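Local coordinates for protein N-acetylglucosamine 2-epimerase (Xylella fastidiosa, PDB 3GT5) that belongs to the N-acylglucosamine 2-epimerase family and probably acts as an isomerase on a sugar substrate, at residues N110-L115 and R146-A151; L155-A160 and R168-N173; L216-Y221 and W225-D230. All coordinates share one frame; numbering follows the deposited sequence.

How the interactions relate
The three contacts follow one another along the chain and lie within an (alpha/alpha)6 barrel, the fold of N-acylglucosamine 2-epimerases. Interactions 1 and 2 have centres about 7 Å apart and share the antiparallel sheet in which strand 155-160 lies between strands 104-111 and 149-150; Asn110 N probably donates to Ala160 O across it. Interaction 2, about 11 Å from interaction 3 between centres, passes on to a second, two-stranded sheet, where strands 170-171 and 220-221 pair and Tyr221 N probably donates to Arg170 O. Interactions 1 and 3, about 18 Å apart between centres, do not touch. Interaction 2 thus bridges the other two, tying successive strand and loop elements that link the barrel helices.

Interaction 1. Residues N110-L115 and R146-A151; sequences NHCYGL and RHFWDA
Phe148 reaches across to Asn110, Cys112 and Leu115 at the strand-helix junctions of the (alpha/alpha)6 barrel: strand 104-111 turns into helix 112-127, with His111 as the N-cap, and helix 133-147 gives way to strand 149-150. One phenyl ring carries the whole contact. Its CG lies anti to its own carbonyl carbon (chi1 -71°), which points the ring at the start of helix 112-127.

The packing is tight around the ring. Leu115 CD1 comes in obliquely to within 3.3 Å of Phe148 CE2, a short apolar approach, and the two side chains cross at about a right angle. Cys112 lies by the opposite margin, formed by CD1 and CE1, but on the same side of the ring plane as the leucine methyl. There Cys112 CB sits 3.8 Å from Phe148 CD1, while Cys112 SG forms a sulfur-aromatic contact, 4.9 Å from the centroid of the Phe148 ring and 43° off its normal, so the sulfur also approaches obliquely. The backbone takes part as well: Cys112 N lies 3.7 Å from Phe148 CE1. Beyond the two segments, Phe166 meets Phe148 edge-to-face and Tyr156 packs against it, which makes this a buried aromatic cluster. Asn110 belongs to the same buried side, its amide held by a hydrogen bond from ND2 to Asp161 O.

The other side of the contact is looser. The residues flanking Phe148 face solvent or other partners: Arg146 is exposed, and His147 and Trp149, both partly so, turn to Trp164 and Arg197. On the packed side the main chain of Asn110 still borders the phenyl group, for Asn110 O lies in the plane of the Phe148 ring, at its edge, 3.9 Å from CZ.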
loop_
_atom_site.group_PDB
_atom_site.type_symbol
_atom_site.label_atom_id
_atom_site.label_comp_id
_atom_site.label_asym_id
_atom_site.label_seq_id
_atom_site.Cartn_x
_atom_site.Cartn_y
_atom_site.Cartn_z
ATOM N N ASN A 110 -16.252 -6.677 7.635
ATOM C CA ASN A 110 -15.723 -7.071 6.327
ATOM C C ASN A 110 -15.317 -5.870 5.481
ATOM O O ASN A 110 -16.137 -5.203 4.903
ATOM C CB ASN A 110 -16.746 -7.952 5.587
ATOM C CG ASN A 110 -16.822 -9.353 6.165
ATOM O OD1 ASN A 110 -15.811 -10.024 6.277
ATOM N ND2 ASN A 110 -18.040 -9.818 6.511
ATOM N N HIS A 111 -14.028 -5.567 5.493
ATOM C CA HIS A 111 -13.487 -4.405 4.815
ATOM C C HIS A 111 -12.942 -4.777 3.469
ATOM O O HIS A 111 -12.112 -5.645 3.364
ATOM C CB HIS A 111 -12.367 -3.804 5.665
ATOM C CG HIS A 111 -12.869 -2.966 6.783
ATOM N ND1 HIS A 111 -13.408 -1.710 6.593
ATOM C CD2 HIS A 111 -12.917 -3.203 8.114
ATOM C CE1 HIS A 111 -13.752 -1.204 7.764
ATOM N NE2 HIS A 111 -13.463 -2.091 8.705
ATOM N N CYS A 112 -13.391 -4.100 2.428
ATOM C CA CYS A 112 -12.811 -4.277 1.097
ATOM C C CYS A 112 -11.301 -4.022 1.126
ATOM O O CYS A 112 -10.550 -4.683 0.409
ATOM C CB CYS A 112 -13.467 -3.315 0.124
ATOM S SG CYS A 112 -13.034 -3.793 -1.564
ATOM N N TYR A 113 -10.870 -3.042 1.928
ATOM C CA TYR A 113 -9.446 -2.751 2.082
ATOM C C TYR A 113 -8.683 -4.018 2.501
ATOM O O TYR A 113 -7.611 -4.327 1.956
ATOM C CB TYR A 113 -9.302 -1.620 3.108
ATOM C CG TYR A 113 -7.917 -1.040 3.235
ATOM C CD1 TYR A 113 -7.599 0.219 2.703
ATOM C CD2 TYR A 113 -6.902 -1.771 3.903
ATOM C CE1 TYR A 113 -6.344 0.738 2.829
ATOM C CE2 TYR A 113 -5.663 -1.260 4.018
ATOM C CZ TYR A 113 -5.376 -0.013 3.484
ATOM O OH TYR A 113 -4.118 0.529 3.602
ATOM N N GLY A 114 -9.263 -4.749 3.447
ATOM C CA GLY A 114 -8.781 -6.066 3.898
ATOM C C GLY A 114 -8.666 -7.093 2.805
ATOM O O GLY A 114 -7.606 -7.709 2.615
ATOM N N LEU A 115 -9.722 -7.249 2.019
ATOM C CA LEU A 115 -9.692 -8.180 0.903
ATOM C C LEU A 115 -8.663 -7.842 -0.196
ATOM O O LEU A 115 -8.177 -8.753 -0.866
ATOM C CB LEU A 115 -11.093 -8.324 0.298
ATOM C CG LEU A 115 -12.057 -8.948 1.307
ATOM C CD1 LEU A 115 -13.466 -8.789 0.772
ATOM C CD2 LEU A 115 -11.662 -10.411 1.485
ATOM N N ARG A 146 -19.450 -11.489 -5.564
ATOM C CA ARG A 146 -20.724 -11.802 -4.905
ATOM C C ARG A 146 -21.198 -10.641 -4.053
ATOM O O ARG A 146 -22.381 -10.341 -4.064
ATOM C CB ARG A 146 -20.553 -13.058 -4.042
ATOM C CG ARG A 146 -21.780 -13.668 -3.333
ATOM C CD ARG A 146 -21.392 -15.089 -2.787
ATOM N NE ARG A 146 -20.938 -15.943 -3.910
ATOM C CZ ARG A 146 -19.707 -16.454 -4.137
ATOM N NH1 ARG A 146 -18.656 -16.327 -3.284
ATOM N NH2 ARG A 146 -19.541 -17.146 -5.274
ATOM N N HIS A 147 -20.294 -9.993 -3.315
ATOM C CA HIS A 147 -20.713 -9.001 -2.321
ATOM C C HIS A 147 -20.284 -7.561 -2.569
ATOM O O HIS A 147 -21.037 -6.625 -2.249
ATOM C CB HIS A 147 -20.215 -9.392 -0.936
ATOM C CG HIS A 147 -20.698 -10.724 -0.467
ATOM N ND1 HIS A 147 -22.030 -10.990 -0.203
ATOM C CD2 HIS A 147 -20.013 -11.848 -0.142
ATOM C CE1 HIS A 147 -22.139 -12.230 0.255
ATOM N NE2 HIS A 147 -20.933 -12.773 0.296
ATOM N N PHE A 148 -19.059 -7.357 -3.048
ATOM C CA PHE A 148 -18.480 -6.032 -3.072
ATOM C C PHE A 148 -18.563 -5.285 -4.408
ATOM O O PHE A 148 -18.618 -4.082 -4.458
ATOM C CB PHE A 148 -17.002 -6.114 -2.655
ATOM C CG PHE A 148 -16.803 -6.416 -1.224
ATOM C CD1 PHE A 148 -16.595 -5.387 -0.300
ATOM C CD2 PHE A 148 -16.810 -7.722 -0.774
ATOM C CE1 PHE A 148 -16.415 -5.647 1.014
ATOM C CE2 PHE A 148 -16.633 -7.998 0.597
ATOM C CZ PHE A 148 -16.432 -6.960 1.480
ATOM N N TRP A 149 -18.488 -6.006 -5.518
ATOM C CA TRP A 149 -18.421 -5.378 -6.820
ATOM C C TRP A 149 -19.731 -4.691 -7.187
ATOM O O TRP A 149 -20.817 -5.263 -7.014
ATOM C CB TRP A 149 -18.076 -6.429 -7.858
ATOM C CG TRP A 149 -17.951 -5.909 -9.232
ATOM C CD1 TRP A 149 -18.637 -6.373 -10.316
ATOM C CD2 TRP A 149 -17.025 -4.914 -9.741
ATOM N NE1 TRP A 149 -18.247 -5.707 -11.446
ATOM C CE2 TRP A 149 -17.261 -4.803 -11.121
ATOM C CE3 TRP A 149 -16.051 -4.087 -9.156
ATOM C CZ2 TRP A 149 -16.542 -3.924 -11.945
ATOM C CZ3 TRP A 149 -15.338 -3.218 -9.975
ATOM C CH2 TRP A 149 -15.574 -3.150 -11.353
ATOM N N ASP A 150 -19.642 -3.471 -7.686
ATOM C CA ASP A 150 -20.834 -2.748 -8.186
ATOM C C ASP A 150 -20.610 -2.431 -9.660
ATOM O O ASP A 150 -20.044 -1.372 -10.026
ATOM C CB ASP A 150 -21.006 -1.489 -7.330
ATOM C CG ASP A 150 -22.358 -0.799 -7.498
ATOM O OD1 ASP A 150 -23.174 -1.143 -8.381
ATOM O OD2 ASP A 150 -22.531 0.145 -6.705
ATOM N N ALA A 151 -21.078 -3.325 -10.534
ATOM C CA ALA A 151 -20.814 -3.176 -11.981
ATOM C C ALA A 151 -21.260 -1.827 -12.587
ATOM O O ALA A 151 -20.606 -1.296 -13.485
ATOM C CB ALA A 151 -21.499 -4.329 -12.732
#

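Interaction 2. Residues L155-A160 and R168-N173; sequences LYKDEA and RYRGQN
Asp158 and Tyr169 form the centre of this contact, which joins the break at 157-158 in strand 155-160 to strand 170-171 at the start of helix 172-189, one of the helices of the (alpha/alpha)6 barrel.

Across the segments the first kind of interaction is van der Waals packing against flat groups. Asp158 CG lies in the plane of the tyrosine ring at its edge, 3.6 Å from Tyr169 CE2, and the carboxylate stands almost perpendicular to the ring, the planes 87° apart. Beside it, in the conformer described, Lys157 runs alongside Arg170, pointing the same way, and Lys157 CG covers the centre of one guanidinium face; the far end of the lysine is less certain, since it has a second conformer.

Direct hydrogen bonding within 168-173 positions that guanidinium. The chain of Arg170 bends at chi2 (-68°), folding the group back so that Arg170 NH1 donates to Tyr169 O over 2.8 Å, coming from above the carbonyl plane. The same NH1 also bonds to Thr167 O.

The second kind of link across the segments is water. Water 1 accepts from Gly171 N at 2.9 Å and also bonds to Tyr156 O and to Asp158 OD2, each at 2.8 Å. Water 2 accepts from Glu159 N at 2.9 Å and reaches Tyr169 O at 2.8 Å.

Outside the segments, Asp158 OD1 forms a salt bridge with Arg241, which also makes a cation-pi contact with the Tyr169 ring, and Tyr169 OH bonds to His220. The two carboxylate oxygens of the buried Asp158 are therefore served differently, one by a cation and the other by water. Lys157 meets the arginine through methylenes, which probably eases the nearness of two like charges, and the two backbones are coupled through ordered water.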
loop_
_atom_site.group_PDB
_atom_site.type_symbol
_atom_site.label_atom_id
_atom_site.label_comp_id
_atom_site.label_asym_id
_atom_site.label_seq_id
_atom_site.Cartn_x
_atom_site.Cartn_y
_atom_site.Cartn_z
ATOM N N LEU A 155 -16.670 -0.010 -9.679
ATOM C CA LEU A 155 -15.934 0.080 -8.407
ATOM C C LEU A 155 -16.489 -0.812 -7.290
ATOM O O LEU A 155 -17.690 -1.133 -7.277
ATOM C CB LEU A 155 -15.955 1.544 -7.933
ATOM C CG LEU A 155 -15.274 2.545 -8.838
ATOM C CD1 LEU A 155 -15.699 3.982 -8.514
ATOM C CD2 LEU A 155 -13.762 2.360 -8.739
ATOM N N TYR A 156 -15.643 -1.166 -6.305
ATOM C CA TYR A 156 -16.035 -1.958 -5.171
ATOM C C TYR A 156 -16.586 -1.057 -4.069
ATOM O O TYR A 156 -16.059 0.055 -3.817
ATOM C CB TYR A 156 -14.842 -2.769 -4.611
ATOM C CG TYR A 156 -14.348 -3.835 -5.571
ATOM C CD1 TYR A 156 -14.957 -5.090 -5.644
ATOM C CD2 TYR A 156 -13.292 -3.581 -6.430
ATOM C CE1 TYR A 156 -14.517 -6.039 -6.564
ATOM C CE2 TYR A 156 -12.846 -4.535 -7.316
ATOM C CZ TYR A 156 -13.440 -5.745 -7.368
ATOM O OH TYR A 156 -12.948 -6.651 -8.270
ATOM N N LYS A 157 -17.614 -1.572 -3.409
ATOM C CA LYS A 157 -18.122 -1.008 -2.153
ATOM C C LYS A 157 -17.119 -1.237 -1.042
ATOM O O LYS A 157 -16.261 -2.114 -1.145
ATOM C CB LYS A 157 -19.462 -1.659 -1.809
ATOM C CG LYS A 157 -20.479 -1.473 -2.938
ATOM C CD LYS A 157 -21.886 -1.918 -2.556
ATOM C CE LYS A 157 -21.940 -3.382 -2.205
ATOM N NZ LYS A 157 -23.310 -3.920 -2.431
ATOM N N ASP A 158 -17.230 -0.485 0.042
ATOM C CA ASP A 158 -16.143 -0.507 1.037
ATOM C C ASP A 158 -16.281 -1.448 2.221
ATOM O O ASP A 158 -15.322 -2.092 2.625
ATOM C CB ASP A 158 -15.927 0.887 1.565
ATOM C CG ASP A 158 -14.470 1.235 1.654
ATOM O OD1 ASP A 158 -13.944 1.201 2.797
ATOM O OD2 ASP A 158 -13.869 1.551 0.587
ATOM N N GLU A 159 -17.445 -1.470 2.865
ATOM C CA GLU A 159 -17.502 -1.998 4.215
ATOM C C GLU A 159 -18.872 -2.639 4.487
ATOM O O GLU A 159 -19.871 -2.001 4.257
ATOM C CB GLU A 159 -17.267 -0.885 5.240
ATOM C CG GLU A 159 -17.294 -1.376 6.704
ATOM C CD GLU A 159 -17.409 -0.261 7.718
ATOM O OE1 GLU A 159 -16.841 0.834 7.470
ATOM O OE2 GLU A 159 -18.036 -0.509 8.788
ATOM N N ALA A 160 -18.870 -3.875 4.983
ATOM C CA ALA A 160 -20.079 -4.617 5.317
ATOM C C ALA A 160 -19.890 -5.299 6.676
ATOM O O ALA A 160 -18.760 -5.618 7.109
ATOM C CB ALA A 160 -20.430 -5.617 4.194
ATOM N N ARG A 168 -23.176 2.977 3.414
ATOM C CA ARG A 168 -23.236 3.826 2.230
ATOM C C ARG A 168 -21.899 4.463 1.851
ATOM O O ARG A 168 -21.835 5.156 0.856
ATOM C CB ARG A 168 -24.292 4.928 2.387
ATOM C CG ARG A 168 -25.700 4.353 2.174
ATOM C CD ARG A 168 -26.799 5.415 2.298
ATOM N NE ARG A 168 -26.848 5.858 3.685
ATOM C CZ ARG A 168 -26.415 7.026 4.148
ATOM N NH1 ARG A 168 -26.514 7.280 5.439
ATOM N NH2 ARG A 168 -25.911 7.938 3.351
ATOM N N TYR A 169 -20.869 4.263 2.667
ATOM C CA TYR A 169 -19.585 4.908 2.420
ATOM C C TYR A 169 -18.986 4.312 1.111
ATOM O O TYR A 169 -19.024 3.083 0.909
ATOM C CB TYR A 169 -18.642 4.657 3.573
ATOM C CG TYR A 169 -17.243 5.132 3.290
ATOM C CD1 TYR A 169 -16.922 6.467 3.403
ATOM C CD2 TYR A 169 -16.244 4.254 2.914
ATOM C CE1 TYR A 169 -15.675 6.925 3.125
ATOM C CE2 TYR A 169 -14.980 4.707 2.621
ATOM C CZ TYR A 169 -14.680 6.037 2.725
ATOM O OH TYR A 169 -13.412 6.525 2.432
ATOM N N ARG A 170 -18.427 5.147 0.257
ATOM C CA ARG A 170 -17.645 4.677 -0.861
ATOM C C ARG A 170 -16.263 5.376 -0.776
ATOM O O ARG A 170 -16.176 6.611 -0.555
ATOM C CB ARG A 170 -18.344 5.014 -2.163
ATOM C CG ARG A 170 -19.734 4.360 -2.308
ATOM C CD ARG A 170 -19.652 2.881 -2.445
ATOM N NE ARG A 170 -21.012 2.318 -2.524
ATOM C CZ ARG A 170 -21.732 1.881 -1.512
ATOM N NH1 ARG A 170 -21.253 1.830 -0.262
ATOM N NH2 ARG A 170 -22.959 1.420 -1.774
ATOM N N GLY A 171 -15.202 4.605 -1.037
ATOM C CA GLY A 171 -13.845 5.034 -0.750
ATOM C C GLY A 171 -12.906 4.715 -1.880
ATOM O O GLY A 171 -12.996 3.621 -2.465
ATOM N N GLN A 172 -12.002 5.655 -2.194
ATOM C CA GLN A 172 -11.031 5.412 -3.267
ATOM C C GLN A 172 -9.955 4.420 -2.779
ATOM O O GLN A 172 -9.395 3.664 -3.614
ATOM C CB GLN A 172 -10.417 6.721 -3.832
ATOM C CG GLN A 172 -9.266 7.313 -3.003
ATOM C CD GLN A 172 -7.941 6.623 -3.306
ATOM O OE1 GLN A 172 -7.711 6.277 -4.464
ATOM N NE2 GLN A 172 -7.077 6.462 -2.305
ATOM N N ASN A 173 -9.641 4.436 -1.469
ATOM C CA ASN A 173 -8.442 3.740 -0.947
ATOM C C ASN A 173 -8.500 2.224 -1.120
ATOM O O ASN A 173 -7.529 1.610 -1.605
ATOM C CB ASN A 173 -8.257 4.112 0.531
ATOM C CG ASN A 173 -6.832 3.973 1.020
ATOM O OD1 ASN A 173 -5.954 3.553 0.315
ATOM N ND2 ASN A 173 -6.601 4.392 2.244
HETATM O O HOH W 1 -15.617 1.778 -1.608
HETATM O O HOH W 2 -19.303 0.583 2.160
#

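Interaction 3. Residues L216-Y221 and W225-D230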
loop_
_atom_site.group_PDB
_atom_site.type_symbol
_atom_site.label_atom_id
_atom_site.label_comp_id
_atom_site.label_asym_id
_atom_site.label_seq_id
_atom_site.Cartn_x
_atom_site.Cartn_y
_atom_site.Cartn_z
ATOM N N LEU A 216 -7.630 15.819 -9.120
ATOM C CA LEU A 216 -6.953 14.967 -8.138
ATOM C C LEU A 216 -7.964 14.006 -7.547
ATOM O O LEU A 216 -9.169 14.227 -7.665
ATOM C CB LEU A 216 -6.298 15.788 -7.030
ATOM C CG LEU A 216 -5.123 16.681 -7.438
ATOM C CD1 LEU A 216 -4.600 17.368 -6.165
ATOM C CD2 LEU A 216 -4.002 15.895 -8.110
ATOM N N VAL A 217 -7.487 12.925 -6.937
ATOM C CA VAL A 217 -8.344 11.898 -6.378
ATOM C C VAL A 217 -8.645 12.196 -4.901
ATOM O O VAL A 217 -7.764 12.139 -4.044
ATOM C CB VAL A 217 -7.717 10.484 -6.521
ATOM C CG1 VAL A 217 -8.606 9.403 -5.909
ATOM C CG2 VAL A 217 -7.368 10.180 -8.009
ATOM N N TRP A 218 -9.892 12.525 -4.622
ATOM C CA TRP A 218 -10.392 12.683 -3.262
ATOM C C TRP A 218 -10.693 11.305 -2.668
ATOM O O TRP A 218 -10.946 10.343 -3.419
ATOM C CB TRP A 218 -11.663 13.556 -3.314
ATOM C CG TRP A 218 -12.220 13.930 -1.997
ATOM C CD1 TRP A 218 -13.334 13.404 -1.408
ATOM C CD2 TRP A 218 -11.726 14.938 -1.088
ATOM N NE1 TRP A 218 -13.551 13.995 -0.190
ATOM C CE2 TRP A 218 -12.593 14.941 0.033
ATOM C CE3 TRP A 218 -10.637 15.837 -1.113
ATOM C CZ2 TRP A 218 -12.399 15.786 1.138
ATOM C CZ3 TRP A 218 -10.449 16.699 -0.025
ATOM C CH2 TRP A 218 -11.332 16.674 1.074
ATOM N N GLU A 219 -10.645 11.162 -1.346
ATOM C CA GLU A 219 -10.756 9.857 -0.712
ATOM C C GLU A 219 -12.170 9.338 -0.562
ATOM O O GLU A 219 -12.404 8.131 -0.687
ATOM C CB GLU A 219 -10.148 9.862 0.681
ATOM C CG GLU A 219 -8.667 10.161 0.739
ATOM C CD GLU A 219 -7.804 9.091 0.121
ATOM O OE1 GLU A 219 -8.074 7.878 0.301
ATOM O OE2 GLU A 219 -6.838 9.463 -0.600
ATOM N N HIS A 220 -13.110 10.237 -0.255
ATOM C CA HIS A 220 -14.424 9.848 0.291
ATOM C C HIS A 220 -15.608 10.250 -0.574
ATOM O O HIS A 220 -15.648 11.331 -1.103
ATOM C CB HIS A 220 -14.613 10.509 1.641
ATOM C CG HIS A 220 -13.441 10.353 2.531
ATOM N ND1 HIS A 220 -12.921 9.115 2.840
ATOM C CD2 HIS A 220 -12.655 11.265 3.147
ATOM C CE1 HIS A 220 -11.893 9.269 3.661
ATOM N NE2 HIS A 220 -11.705 10.561 3.855
ATOM N N TYR A 221 -16.547 9.330 -0.734
ATOM C CA TYR A 221 -17.683 9.537 -1.598
ATOM C C TYR A 221 -18.985 8.995 -0.973
ATOM O O TYR A 221 -18.988 8.213 -0.038
ATOM C CB TYR A 221 -17.473 8.861 -2.971
ATOM C CG TYR A 221 -16.203 9.269 -3.650
ATOM C CD1 TYR A 221 -16.170 10.291 -4.604
ATOM C CD2 TYR A 221 -15.003 8.639 -3.308
ATOM C CE1 TYR A 221 -14.948 10.674 -5.220
ATOM C CE2 TYR A 221 -13.796 9.018 -3.906
ATOM C CZ TYR A 221 -13.781 10.035 -4.858
ATOM O OH TYR A 221 -12.589 10.431 -5.460
ATOM N N TRP A 225 -21.235 7.739 -5.680
ATOM C CA TRP A 225 -19.895 8.137 -6.004
ATOM C C TRP A 225 -19.738 9.630 -6.327
ATOM O O TRP A 225 -18.868 10.027 -7.082
ATOM C CB TRP A 225 -19.294 7.239 -7.084
ATOM C CG TRP A 225 -18.966 5.873 -6.575
ATOM C CD1 TRP A 225 -19.762 4.762 -6.615
ATOM C CD2 TRP A 225 -17.767 5.489 -5.911
ATOM N NE1 TRP A 225 -19.108 3.692 -6.041
ATOM C CE2 TRP A 225 -17.868 4.111 -5.628
ATOM C CE3 TRP A 225 -16.597 6.163 -5.567
ATOM C CZ2 TRP A 225 -16.841 3.408 -4.977
ATOM C CZ3 TRP A 225 -15.595 5.483 -4.941
ATOM C CH2 TRP A 225 -15.720 4.117 -4.646
ATOM N N GLU A 226 -20.557 10.458 -5.684
ATOM C CA GLU A 226 -20.319 11.907 -5.647
ATOM C C GLU A 226 -19.431 12.226 -4.428
ATOM O O GLU A 226 -19.466 11.532 -3.425
ATOM C CB GLU A 226 -21.641 12.671 -5.525
ATOM C CG GLU A 226 -22.512 12.517 -6.765
ATOM C CD GLU A 226 -21.826 12.955 -8.029
ATOM O OE1 GLU A 226 -21.208 14.039 -8.045
ATOM O OE2 GLU A 226 -21.883 12.214 -9.044
ATOM N N VAL A 227 -18.642 13.275 -4.542
ATOM C CA VAL A 227 -17.655 13.589 -3.518
ATOM C C VAL A 227 -18.330 13.885 -2.173
ATOM O O VAL A 227 -19.317 14.654 -2.123
ATOM C CB VAL A 227 -16.789 14.807 -3.922
ATOM C CG1 VAL A 227 -15.879 15.179 -2.739
ATOM C CG2 VAL A 227 -15.964 14.481 -5.178
ATOM N N ASP A 228 -17.807 13.304 -1.101
ATOM C CA ASP A 228 -18.204 13.619 0.280
ATOM C C ASP A 228 -17.080 14.506 0.845
ATOM O O ASP A 228 -16.076 14.038 1.286
ATOM C CB ASP A 228 -18.413 12.343 1.107
ATOM C CG ASP A 228 -18.932 12.621 2.524
ATOM O OD1 ASP A 228 -18.818 13.797 2.977
ATOM O OD2 ASP A 228 -19.419 11.672 3.176
ATOM N N TRP A 229 -17.279 15.811 0.834
ATOM C CA TRP A 229 -16.221 16.720 1.268
ATOM C C TRP A 229 -16.017 16.753 2.795
ATOM O O TRP A 229 -15.007 17.268 3.242
ATOM C CB TRP A 229 -16.527 18.126 0.770
ATOM C CG TRP A 229 -16.556 18.281 -0.693
ATOM C CD1 TRP A 229 -17.672 18.439 -1.474
ATOM C CD2 TRP A 229 -15.446 18.320 -1.572
ATOM N NE1 TRP A 229 -17.320 18.578 -2.778
ATOM C CE2 TRP A 229 -15.955 18.521 -2.878
ATOM C CE3 TRP A 229 -14.061 18.202 -1.398
ATOM C CZ2 TRP A 229 -15.124 18.603 -3.988
ATOM C CZ3 TRP A 229 -13.225 18.299 -2.509
ATOM C CH2 TRP A 229 -13.761 18.498 -3.786
ATOM N N ASP A 230 -16.997 16.279 3.571
ATOM C CA ASP A 230 -17.006 16.399 5.023
ATOM C C ASP A 230 -16.649 15.120 5.799
ATOM O O ASP A 230 -16.553 15.134 7.035
ATOM C CB ASP A 230 -18.390 16.863 5.479
ATOM C CG ASP A 230 -18.642 18.331 5.199
ATOM O OD1 ASP A 230 -17.685 19.101 5.009
ATOM O OD2 ASP A 230 -19.836 18.710 5.238
HETATM O O HOH W 3 -19.617 9.011 2.562
#
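A single beta bridge, Tyr221 with Val227, closes the loop that follows strand 220-221 in the (alpha/alpha)6 barrel and brings Trp218, His220 and Tyr221 against residues 225-229. Asp228 N donates to His220 O across it, 2.9 Å away with a nearly straight N-H...O angle of 167°. Next to the bridge, Tyr221 CA lies 3.2 Å from Glu226 O in a CA-H...O contact.

The indole of Trp218 adds a second bond. With CG anti to the main-chain nitrogen (chi1 -174°), the ring swings towards residues 227-229, and Trp218 NE1 donates to Asp228 O at 2.9 Å, from above the carbonyl plane. One face of the same indole receives both Val227, whose CG1 is 3.4 Å from Trp218 CD1, and the edge of Trp229. The two six-membered rings make a strongly tilted edge-to-face pair with centroids 4.8 Å apart and planes inclined by 54°.

Trp225 CE3 lies over one face of the Tyr221 ring, and Trp225 CZ3 approaches Tyr221 CD2 to 3.6 Å with the rings oblique. Val227 CG2 meets Tyr221 CE1, the carbon across the ring from CD2. Asp228 opens an Asx turn, its OD1 accepting from Asp230 N. Its other oxygen is held by water 3, which donates to Asp228 OD2 at 2.7 Å and to Tyr221 O at 2.8 Å.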